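Local atomic coordinates of LRR receptor-like serine/threonine-protein kinase RGI3 (PDB entry 5HZ0), a protein that serves as a plant cell-surface receptor for RGF peptide hormones, which maintain the root stem cell niche, and pairs with SERK co-receptors on binding them. Residues Leu582-Ile596 / Phe601-Leu614. The protein carries 5 engineered substitutions. Numbering follows the deposited sequence.
Sequences LNVLTDLQNLVSLNI and FSGDLPNTPFFRRL. With NAG (2-acetamido-2-deoxy-beta-D-glucopyranose), chain E.
Leu-582 sets its CD2 methyl over the face of the Phe-601 ring, a CH-pi contact 3.9 Å from the ring centroid and only 7° off the normal. Its other methyl, CD1, turns to Leu-605 CD2 at 3.6 Å, so one leucine serves two partners on the following coil. The carbonyl oxygen of Ile-596, which accepts a hydrogen bond from Asn-622, lies at the edge of the Phe-601 ring, in its plane; Ile-596 CB makes an apolar contact with CE2 at 3.7 Å. Leu-578 and Leu-625 press on the same phenylalanine. Cut back to an alanine, this position is likely to leave a gap under Leu-582 CD2 and to strip Ile-596 CB of its aromatic neighbour.

Farther along, the short helix 609-613 lays two aromatic rings against the first segment. Phe-610 swings CG away from its backbone N (chi1 -173°), which sends the ring toward Leu-591 and Leu-594; its CZ touches Leu-594 CB at 3.6 Å, while Leu-594 CD2 lies in plane at the ring edge. The Phe-611 ring lies alongside, with Phe-610 CD1 over one face, and reaches Thr-586 CG2 through CE2 at 3.6 Å. With OG1 bonded to Asn-583 O, in the carbonyl plane on a lone pair, CG2 is left facing the ring. Leu-614 CD2 packs on Leu-594, 4.0 Å from its CB.

No hydrogen bond joins the segments. Leu-582, Phe-601 and Leu-605 stack successive coils; helix 609-613 and its surrounding leucines close over the core behind outermost strand 593-595, glycosylated at Asn-595, as the C-terminal cap of the extracellular leucine-rich repeat solenoid.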
ATOM      1  N   LEU A 582      34.924  28.006 -17.730  1.00 21.84           N
ATOM      2  CA  LEU A 582      33.684  27.230 -17.731  1.00 15.78           C
ATOM      3  C   LEU A 582      32.943  27.128 -19.059  1.00 23.01           C
ATOM      4  O   LEU A 582      31.821  26.639 -19.091  1.00 34.29           O
ATOM      5  CB  LEU A 582      32.744  27.718 -16.627  1.00 18.97           C
ATOM      6  CG  LEU A 582      33.411  27.659 -15.252  1.00 21.13           C
ATOM      7  CD1 LEU A 582      32.490  28.198 -14.180  1.00 26.53           C
ATOM      8  CD2 LEU A 582      33.881  26.224 -14.918  1.00 18.97           C
ATOM      9  N   ASN A 583      33.538  27.631 -20.136  1.00 23.34           N
ATOM     10  CA  ASN A 583      32.829  27.785 -21.413  1.00 18.15           C
ATOM     11  C   ASN A 583      32.097  26.547 -21.899  1.00 21.77           C
ATOM     12  O   ASN A 583      31.021  26.643 -22.488  1.00 22.04           O
ATOM     13  CB  ASN A 583      33.766  28.330 -22.501  1.00 22.96           C
ATOM     14  CG  ASN A 583      34.223  29.758 -22.207  1.00 28.89           C
ATOM     15  OD1 ASN A 583      33.602  30.467 -21.402  1.00 28.80           O
ATOM     16  ND2 ASN A 583      35.315  30.179 -22.843  1.00 28.21           N
ATOM     17  N   VAL A 584      32.676  25.385 -21.618  1.00 29.09           N
ATOM     18  CA  VAL A 584      32.085  24.104 -21.978  1.00 26.57           C
ATOM     19  C   VAL A 584      30.710  23.898 -21.314  1.00 26.93           C
ATOM     20  O   VAL A 584      29.853  23.190 -21.840  1.00 28.23           O
ATOM     21  CB  VAL A 584      33.056  22.960 -21.628  1.00 31.83           C
ATOM     22  CG1 VAL A 584      33.498  23.079 -20.188  1.00 36.85           C
ATOM     23  CG2 VAL A 584      32.428  21.595 -21.899  1.00 38.04           C
ATOM     24  N   LEU A 585      30.484  24.551 -20.180  1.00 29.41           N
ATOM     25  CA  LEU A 585      29.216  24.413 -19.461  1.00 39.53           C
ATOM     26  C   LEU A 585      28.088  25.345 -19.936  1.00 44.40           C
ATOM     27  O   LEU A 585      26.923  25.134 -19.577  1.00 43.10           O
ATOM     28  CB  LEU A 585      29.433  24.633 -17.958  1.00 37.83           C
ATOM     29  CG  LEU A 585      29.877  23.498 -17.034  1.00 35.74           C
ATOM     30  CD1 LEU A 585      30.570  22.369 -17.788  1.00 41.85           C
ATOM     31  CD2 LEU A 585      30.790  24.060 -15.949  1.00 30.33           C
ATOM     32  N   THR A 586      28.423  26.363 -20.733  1.00 46.04           N
ATOM     33  CA  THR A 586      27.510  27.503 -20.956  1.00 46.00           C
ATOM     34  C   THR A 586      26.181  27.171 -21.641  1.00 41.27           C
ATOM     35  O   THR A 586      25.194  27.882 -21.458  1.00 41.44           O
ATOM     36  CB  THR A 586      28.197  28.717 -21.676  1.00 22.13           C
ATOM     37  OG1 THR A 586      28.935  28.267 -22.818  1.00 22.85           O
ATOM     38  CG2 THR A 586      29.149  29.449 -20.723  1.00 22.01           C
ATOM     39  N   ASP A 587      26.152  26.109 -22.432  1.00 45.12           N
ATOM     40  CA  ASP A 587      24.909  25.724 -23.104  1.00 56.16           C
ATOM     41  C   ASP A 587      24.062  24.603 -22.464  1.00 47.74           C
ATOM     42  O   ASP A 587      23.091  24.143 -23.072  1.00 42.71           O
ATOM     43  CB  ASP A 587      25.113  25.539 -24.621  1.00 71.04           C
ATOM     44  CG  ASP A 587      25.397  24.096 -25.030  1.00 83.79           C
ATOM     45  OD1 ASP A 587      25.788  23.248 -24.182  1.00 86.18           O
ATOM     46  OD2 ASP A 587      25.237  23.826 -26.244  1.00 86.67           O
ATOM     47  N   LEU A 588      24.425  24.138 -21.269  1.00 39.90           N
ATOM     48  CA  LEU A 588      23.610  23.093 -20.675  1.00 30.04           C
ATOM     49  C   LEU A 588      22.354  23.733 -20.097  1.00 27.51           C
ATOM     50  O   LEU A 588      22.378  24.369 -19.039  1.00 23.12           O
ATOM     51  CB  LEU A 588      24.402  22.390 -19.577  1.00 24.43           C
ATOM     52  CG  LEU A 588      25.699  21.707 -20.013  1.00 18.18           C
ATOM     53  CD1 LEU A 588      26.428  21.066 -18.838  1.00 15.48           C
ATOM     54  CD2 LEU A 588      25.395  20.663 -21.073  1.00 16.94           C
ATOM     55  N   GLN A 589      21.236  23.464 -20.759  1.00 33.54           N
ATOM     56  CA  GLN A 589      19.992  24.186 -20.510  1.00 38.72           C
ATOM     57  C   GLN A 589      19.196  23.612 -19.345  1.00 40.84           C
ATOM     58  O   GLN A 589      18.375  24.300 -18.734  1.00 40.42           O
ATOM     59  CB  GLN A 589      19.141  24.238 -21.790  1.00 42.05           C
ATOM     60  CG  GLN A 589      18.649  22.882 -22.303  1.00 50.62           C
ATOM     61  CD  GLN A 589      19.683  22.107 -23.126  1.00 52.35           C
ATOM     62  OE1 GLN A 589      20.856  22.483 -23.202  1.00 57.74           O
ATOM     63  NE2 GLN A 589      19.241  21.021 -23.749  1.00 44.17           N
ATOM     64  N   ASN A 590      19.445  22.345 -19.041  1.00 38.29           N
ATOM     65  CA  ASN A 590      18.782  21.699 -17.919  1.00 35.00           C
ATOM     66  C   ASN A 590      19.602  21.726 -16.630  1.00 29.94           C
ATOM     67  O   ASN A 590      19.206  21.152 -15.621  1.00 25.45           O
ATOM     68  CB  ASN A 590      18.348  20.292 -18.295  1.00 35.34           C
ATOM     69  CG  ASN A 590      17.395  20.289 -19.470  1.00 38.25           C
ATOM     70  OD1 ASN A 590      17.806  20.112 -20.616  1.00 42.59           O
ATOM     71  ND2 ASN A 590      16.114  20.518 -19.194  1.00 35.69           N
ATOM     72  N   LEU A 591      20.741  22.410 -16.669  1.00 27.02           N
ATOM     73  CA  LEU A 591      21.575  22.530 -15.490  1.00 21.26           C
ATOM     74  C   LEU A 591      20.917  23.501 -14.511  1.00 27.07           C
ATOM     75  O   LEU A 591      20.630  24.661 -14.831  1.00 32.04           O
ATOM     76  CB  LEU A 591      22.979  22.972 -15.878  1.00 21.35           C
ATOM     77  CG  LEU A 591      24.068  22.877 -14.813  1.00 19.89           C
ATOM     78  CD1 LEU A 591      24.217  21.438 -14.341  1.00 16.00           C
ATOM     79  CD2 LEU A 591      25.394  23.423 -15.349  1.00 19.51           C
ATOM     80  N   VAL A 592      20.679  23.000 -13.310  1.00 27.50           N
ATOM     81  CA  VAL A 592      19.878  23.671 -12.298  1.00 27.09           C
ATOM     82  C   VAL A 592      20.810  24.187 -11.226  1.00 24.10           C
ATOM     83  O   VAL A 592      20.802  25.363 -10.887  1.00 26.90           O
ATOM     84  CB  VAL A 592      18.863  22.689 -11.660  1.00 31.76           C
ATOM     85  CG1 VAL A 592      18.129  23.354 -10.501  1.00 37.71           C
ATOM     86  CG2 VAL A 592      17.889  22.150 -12.717  1.00 17.53           C
ATOM     87  N   SER A 593      21.560  23.263 -10.639  1.00 17.91           N
ATOM     88  CA  SER A 593      22.531  23.594  -9.613  1.00 14.43           C
ATOM     89  C   SER A 593      23.961  23.323 -10.087  1.00 18.04           C
ATOM     90  O   SER A 593      24.270  22.248 -10.617  1.00 25.08           O
ATOM     91  CB  SER A 593      22.230  22.803  -8.339  1.00 16.28           C
ATOM     92  OG  SER A 593      23.147  23.133  -7.316  1.00 28.23           O
ATOM     93  N   LEU A 594      24.830  24.304  -9.884  1.00 10.37           N
ATOM     94  CA  LEU A 594      26.230  24.220 -10.280  1.00 14.62           C
ATOM     95  C   LEU A 594      27.088  24.678  -9.120  1.00 10.07           C
ATOM     96  O   LEU A 594      26.909  25.787  -8.649  1.00 19.97           O
ATOM     97  CB  LEU A 594      26.501  25.121 -11.488  1.00 11.42           C
ATOM     98  CG  LEU A 594      27.971  25.172 -11.924  1.00 20.81           C
ATOM     99  CD1 LEU A 594      28.498  23.767 -12.178  1.00 15.97           C
ATOM    100  CD2 LEU A 594      28.186  26.061 -13.162  1.00 12.56           C
ATOM    101  N   ASN A 595      27.988  23.827  -8.634  1.00  9.75           N
ATOM    102  CA  ASN A 595      28.922  24.255  -7.606  1.00  9.32           C
ATOM    103  C   ASN A 595      30.365  24.088  -8.113  1.00 21.81           C
ATOM    104  O   ASN A 595      30.865  22.957  -8.245  1.00 17.98           O
ATOM    105  CB  ASN A 595      28.666  23.475  -6.315  1.00  8.55           C
ATOM    106  CG  ASN A 595      29.379  24.063  -5.111  1.00  9.24           C
ATOM    107  OD1 ASN A 595      30.348  24.805  -5.269  1.00  8.33           O
ATOM    108  ND2 ASN A 595      28.923  23.719  -3.885  1.00  7.41           N
ATOM    109  N   ILE A 596      30.985  25.228  -8.450  1.00 17.70           N
ATOM    110  CA  ILE A 596      32.386  25.329  -8.896  1.00 10.41           C
ATOM    111  C   ILE A 596      33.403  25.899  -7.885  1.00 10.07           C
ATOM    112  O   ILE A 596      34.558  26.142  -8.233  1.00 10.41           O
ATOM    113  CB  ILE A 596      32.529  26.027 -10.276  1.00 11.24           C
ATOM    114  CG1 ILE A 596      31.743  27.353 -10.326  1.00 11.35           C
ATOM    115  CG2 ILE A 596      32.063  25.107 -11.395  1.00 11.70           C
ATOM    116  CD1 ILE A 596      32.245  28.432  -9.422  1.00 11.06           C
ATOM    117  N   PHE A 601      39.736  27.756 -11.066  1.00 16.93           N
ATOM    118  CA  PHE A 601      39.107  28.325 -12.264  1.00 13.38           C
ATOM    119  C   PHE A 601      39.373  29.828 -12.424  1.00 13.68           C
ATOM    120  O   PHE A 601      39.560  30.556 -11.453  1.00 13.28           O
ATOM    121  CB  PHE A 601      37.578  28.111 -12.253  1.00 13.13           C
ATOM    122  CG  PHE A 601      37.138  26.673 -12.344  1.00 18.34           C
ATOM    123  CD1 PHE A 601      37.569  25.851 -13.375  1.00 19.31           C
ATOM    124  CD2 PHE A 601      36.259  26.150 -11.400  1.00 18.88           C
ATOM    125  CE1 PHE A 601      37.135  24.530 -13.450  1.00 22.42           C
ATOM    126  CE2 PHE A 601      35.828  24.830 -11.471  1.00 16.72           C
ATOM    127  CZ  PHE A 601      36.265  24.022 -12.491  1.00 12.68           C
ATOM    128  N   SER A 602      39.386  30.276 -13.674  1.00 14.41           N
ATOM    129  CA  SER A 602      39.597  31.677 -14.001  1.00 22.81           C
ATOM    130  C   SER A 602      38.967  31.956 -15.355  1.00 19.84           C
ATOM    131  O   SER A 602      38.762  31.034 -16.140  1.00 15.80           O
ATOM    132  CB  SER A 602      41.092  32.009 -14.032  1.00 15.07           C
ATOM    133  OG  SER A 602      41.653  31.724 -15.290  1.00 24.46           O
ATOM    134  N   GLY A 603      38.703  33.225 -15.650  1.00 20.83           N
ATOM    135  CA  GLY A 603      37.988  33.584 -16.863  1.00 16.47           C
ATOM    136  C   GLY A 603      36.610  34.174 -16.628  1.00 16.28           C
ATOM    137  O   GLY A 603      36.094  34.207 -15.496  1.00 15.58           O
ATOM    138  N   ASP A 604      36.025  34.699 -17.692  1.00 16.95           N
ATOM    139  CA  ASP A 604      34.733  35.350 -17.554  1.00 25.24           C
ATOM    140  C   ASP A 604      33.545  34.469 -17.904  1.00 24.54           C
ATOM    141  O   ASP A 604      33.623  33.639 -18.801  1.00 26.93           O
ATOM    142  CB  ASP A 604      34.667  36.641 -18.357  1.00 26.82           C
ATOM    143  CG  ASP A 604      34.703  36.404 -19.834  1.00 25.72           C
ATOM    144  OD1 ASP A 604      35.525  35.588 -20.288  1.00 22.71           O
ATOM    145  OD2 ASP A 604      33.906  37.041 -20.542  1.00 32.97           O
ATOM    146  N   LEU A 605      32.443  34.696 -17.194  1.00 27.82           N
ATOM    147  CA  LEU A 605      31.196  33.986 -17.401  1.00 35.26           C
ATOM    148  C   LEU A 605      30.186  34.990 -17.920  1.00 37.32           C
ATOM    149  O   LEU A 605      30.187  36.157 -17.499  1.00 38.04           O
ATOM    150  CB  LEU A 605      30.679  33.446 -16.069  1.00 39.92           C
ATOM    151  CG  LEU A 605      31.704  32.853 -15.116  1.00 14.84           C
ATOM    152  CD1 LEU A 605      31.123  32.733 -13.732  1.00 13.99           C
ATOM    153  CD2 LEU A 605      32.119  31.518 -15.649  1.00 14.97           C
ATOM    154  N   PRO A 606      29.297  34.533 -18.822  1.00 33.82           N
ATOM    155  CA  PRO A 606      28.345  35.438 -19.475  1.00 34.42           C
ATOM    156  C   PRO A 606      27.354  35.991 -18.470  1.00 32.47           C
ATOM    157  O   PRO A 606      27.118  35.343 -17.454  1.00 29.11           O
ATOM    158  CB  PRO A 606      27.635  34.532 -20.491  1.00 28.25           C
ATOM    159  CG  PRO A 606      27.862  33.139 -19.998  1.00 21.20           C
ATOM    160  CD  PRO A 606      29.192  33.150 -19.324  1.00 22.03           C
ATOM    161  N   ASN A 607      26.761  37.147 -18.754  1.00 36.86           N
ATOM    162  CA  ASN A 607      25.778  37.688 -17.835  1.00 36.72           C
ATOM    163  C   ASN A 607      24.451  37.081 -18.265  1.00 40.78           C
ATOM    164  O   ASN A 607      23.829  37.497 -19.248  1.00 44.14           O
ATOM    165  CB  ASN A 607      25.725  39.209 -17.977  1.00 32.14           C
ATOM    166  CG  ASN A 607      25.119  39.897 -16.767  1.00 34.61           C
ATOM    167  OD1 ASN A 607      24.470  39.267 -15.934  1.00 34.20           O
ATOM    168  ND2 ASN A 607      25.327  41.211 -16.670  1.00 32.05           N
ATOM    169  N   THR A 608      24.010  36.099 -17.492  1.00 35.07           N
ATOM    170  CA  THR A 608      22.832  35.329 -17.835  1.00 34.87           C
ATOM    171  C   THR A 608      22.185  35.057 -16.516  1.00 34.76           C
ATOM    172  O   THR A 608      22.869  35.049 -15.494  1.00 30.89           O
ATOM    173  CB  THR A 608      23.165  33.961 -18.463  1.00 32.66           C
ATOM    174  OG1 THR A 608      23.619  33.070 -17.440  1.00 43.17           O
ATOM    175  CG2 THR A 608      24.227  34.070 -19.538  1.00 28.48           C
ATOM    176  N   PRO A 609      20.868  34.834 -16.519  1.00 36.52           N
ATOM    177  CA  PRO A 609      20.292  34.467 -15.226  1.00 33.29           C
ATOM    178  C   PRO A 609      20.986  33.230 -14.649  1.00 27.99           C
ATOM    179  O   PRO A 609      21.206  33.224 -13.431  1.00 26.42           O
ATOM    180  CB  PRO A 609      18.810  34.222 -15.543  1.00 30.31           C
ATOM    181  CG  PRO A 609      18.587  34.819 -16.939  1.00 30.85           C
ATOM    182  CD  PRO A 609      19.903  34.720 -17.629  1.00 29.75           C
ATOM    183  N   PHE A 610      21.373  32.239 -15.457  1.00 25.43           N
ATOM    184  CA  PHE A 610      22.131  31.127 -14.861  1.00 34.56           C
ATOM    185  C   PHE A 610      23.349  31.605 -14.078  1.00 38.91           C
ATOM    186  O   PHE A 610      23.360  31.539 -12.854  1.00 37.28           O
ATOM    187  CB  PHE A 610      22.536  30.033 -15.865  1.00 38.20           C
ATOM    188  CG  PHE A 610      23.163  28.828 -15.211  1.00 41.14           C
ATOM    189  CD1 PHE A 610      24.516  28.809 -14.906  1.00 41.63           C
ATOM    190  CD2 PHE A 610      22.407  27.724 -14.916  1.00 50.82           C
ATOM    191  CE1 PHE A 610      25.115  27.689 -14.284  1.00 42.65           C
ATOM    192  CE2 PHE A 610      22.970  26.641 -14.271  1.00 52.77           C
ATOM    193  CZ  PHE A 610      24.306  26.630 -13.977  1.00 47.67           C
ATOM    194  N   PHE A 611      24.366  32.104 -14.778  1.00 39.49           N
ATOM    195  CA  PHE A 611      25.608  32.458 -14.096  1.00 33.87           C
ATOM    196  C   PHE A 611      25.446  33.573 -13.072  1.00 40.58           C
ATOM    197  O   PHE A 611      26.125  33.566 -12.045  1.00 44.26           O
ATOM    198  CB  PHE A 611      26.754  32.693 -15.081  1.00 22.95           C
ATOM    199  CG  PHE A 611      27.112  31.466 -15.846  1.00 20.92           C
ATOM    200  CD1 PHE A 611      27.698  30.382 -15.212  1.00 19.27           C
ATOM    201  CD2 PHE A 611      26.804  31.368 -17.182  1.00 22.64           C
ATOM    202  CE1 PHE A 611      28.004  29.234 -15.913  1.00 17.52           C
ATOM    203  CE2 PHE A 611      27.103  30.236 -17.895  1.00 25.23           C
ATOM    204  CZ  PHE A 611      27.702  29.157 -17.260  1.00 26.08           C
ATOM    205  N   ARG A 612      24.500  34.476 -13.314  1.00 40.20           N
ATOM    206  CA  ARG A 612      24.162  35.502 -12.335  1.00 40.93           C
ATOM    207  C   ARG A 612      23.656  34.931 -11.000  1.00 39.92           C
ATOM    208  O   ARG A 612      23.901  35.533  -9.949  1.00 39.43           O
ATOM    209  CB  ARG A 612      23.142  36.481 -12.907  1.00 44.36           C
ATOM    210  CG  ARG A 612      23.027  37.774 -12.140  1.00 53.72           C
ATOM    211  CD  ARG A 612      24.243  38.661 -12.381  1.00 61.86           C
ATOM    212  NE  ARG A 612      23.849  40.030 -12.709  1.00 69.08           N
ATOM    213  CZ  ARG A 612      23.625  40.984 -11.807  1.00 73.75           C
ATOM    214  NH1 ARG A 612      23.762  40.719 -10.512  1.00 74.88           N
ATOM    215  NH2 ARG A 612      23.267  42.205 -12.198  1.00 75.61           N
ATOM    216  N   ARG A 613      22.938  33.801 -11.031  1.00 38.89           N
ATOM    217  CA  ARG A 613      22.545  33.140  -9.767  1.00 38.74           C
ATOM    218  C   ARG A 613      23.702  32.493  -8.963  1.00 42.93           C
ATOM    219  O   ARG A 613      23.533  32.194  -7.780  1.00 47.31           O
ATOM    220  CB  ARG A 613      21.300  32.219  -9.927  1.00 99.64           C
ATOM    221  CG  ARG A 613      21.494  30.735  -9.541  1.00100.24           C
ATOM    222  CD  ARG A 613      20.207  29.947  -9.614  1.00101.08           C
ATOM    223  NE  ARG A 613      19.470  29.855 -10.900  1.00102.96           N
ATOM    224  CZ  ARG A 613      19.997  29.525 -12.095  1.00104.65           C
ATOM    225  NH1 ARG A 613      19.199  29.478 -13.171  1.00106.16           N
ATOM    226  NH2 ARG A 613      21.320  29.327 -12.243  1.00103.57           N
ATOM    227  N   LEU A 614      24.879  32.328  -9.570  1.00 32.37           N
ATOM    228  CA  LEU A 614      26.008  31.743  -8.833  1.00 21.28           C
ATOM    229  C   LEU A 614      26.477  32.704  -7.744  1.00 25.41           C
ATOM    230  O   LEU A 614      26.808  33.862  -8.027  1.00 30.72           O
ATOM    231  CB  LEU A 614      27.197  31.392  -9.738  1.00 15.74           C
ATOM    232  CG  LEU A 614      27.147  30.314 -10.822  1.00 21.71           C
ATOM    233  CD1 LEU A 614      28.497  30.224 -11.513  1.00 25.00           C
ATOM    234  CD2 LEU A 614      26.743  28.940 -10.285  1.00 15.98           C
TER
HETATM  235  C1  NAG E 704      27.753  22.873  -3.817  1.00  7.19           C
HETATM  236  C2  NAG E 704      27.801  22.276  -2.404  1.00 11.41           C
HETATM  237  C3  NAG E 704      26.520  21.528  -2.015  1.00 11.96           C
HETATM  238  C4  NAG E 704      25.266  22.316  -2.379  1.00 13.16           C
HETATM  239  C5  NAG E 704      25.376  22.818  -3.819  1.00 14.95           C
HETATM  240  C6  NAG E 704      24.217  23.716  -4.222  1.00 16.13           C
HETATM  241  C7  NAG E 704      29.700  21.358  -1.190  1.00  5.99           C
HETATM  242  C8  NAG E 704      30.909  20.467  -1.240  1.00  6.07           C
HETATM  243  N2  NAG E 704      28.949  21.394  -2.285  1.00  6.41           N
HETATM  244  O3  NAG E 704      26.508  21.373  -0.623  1.00 11.24           O
HETATM  245  O4  NAG E 704      24.110  21.532  -2.128  1.00 14.36           O
HETATM  246  O5  NAG E 704      26.553  23.590  -3.964  1.00 10.61           O
HETATM  247  O6  NAG E 704      24.278  24.916  -3.474  1.00 18.98           O
HETATM  248  O7  NAG E 704      29.413  21.994  -0.176  1.00  5.58           O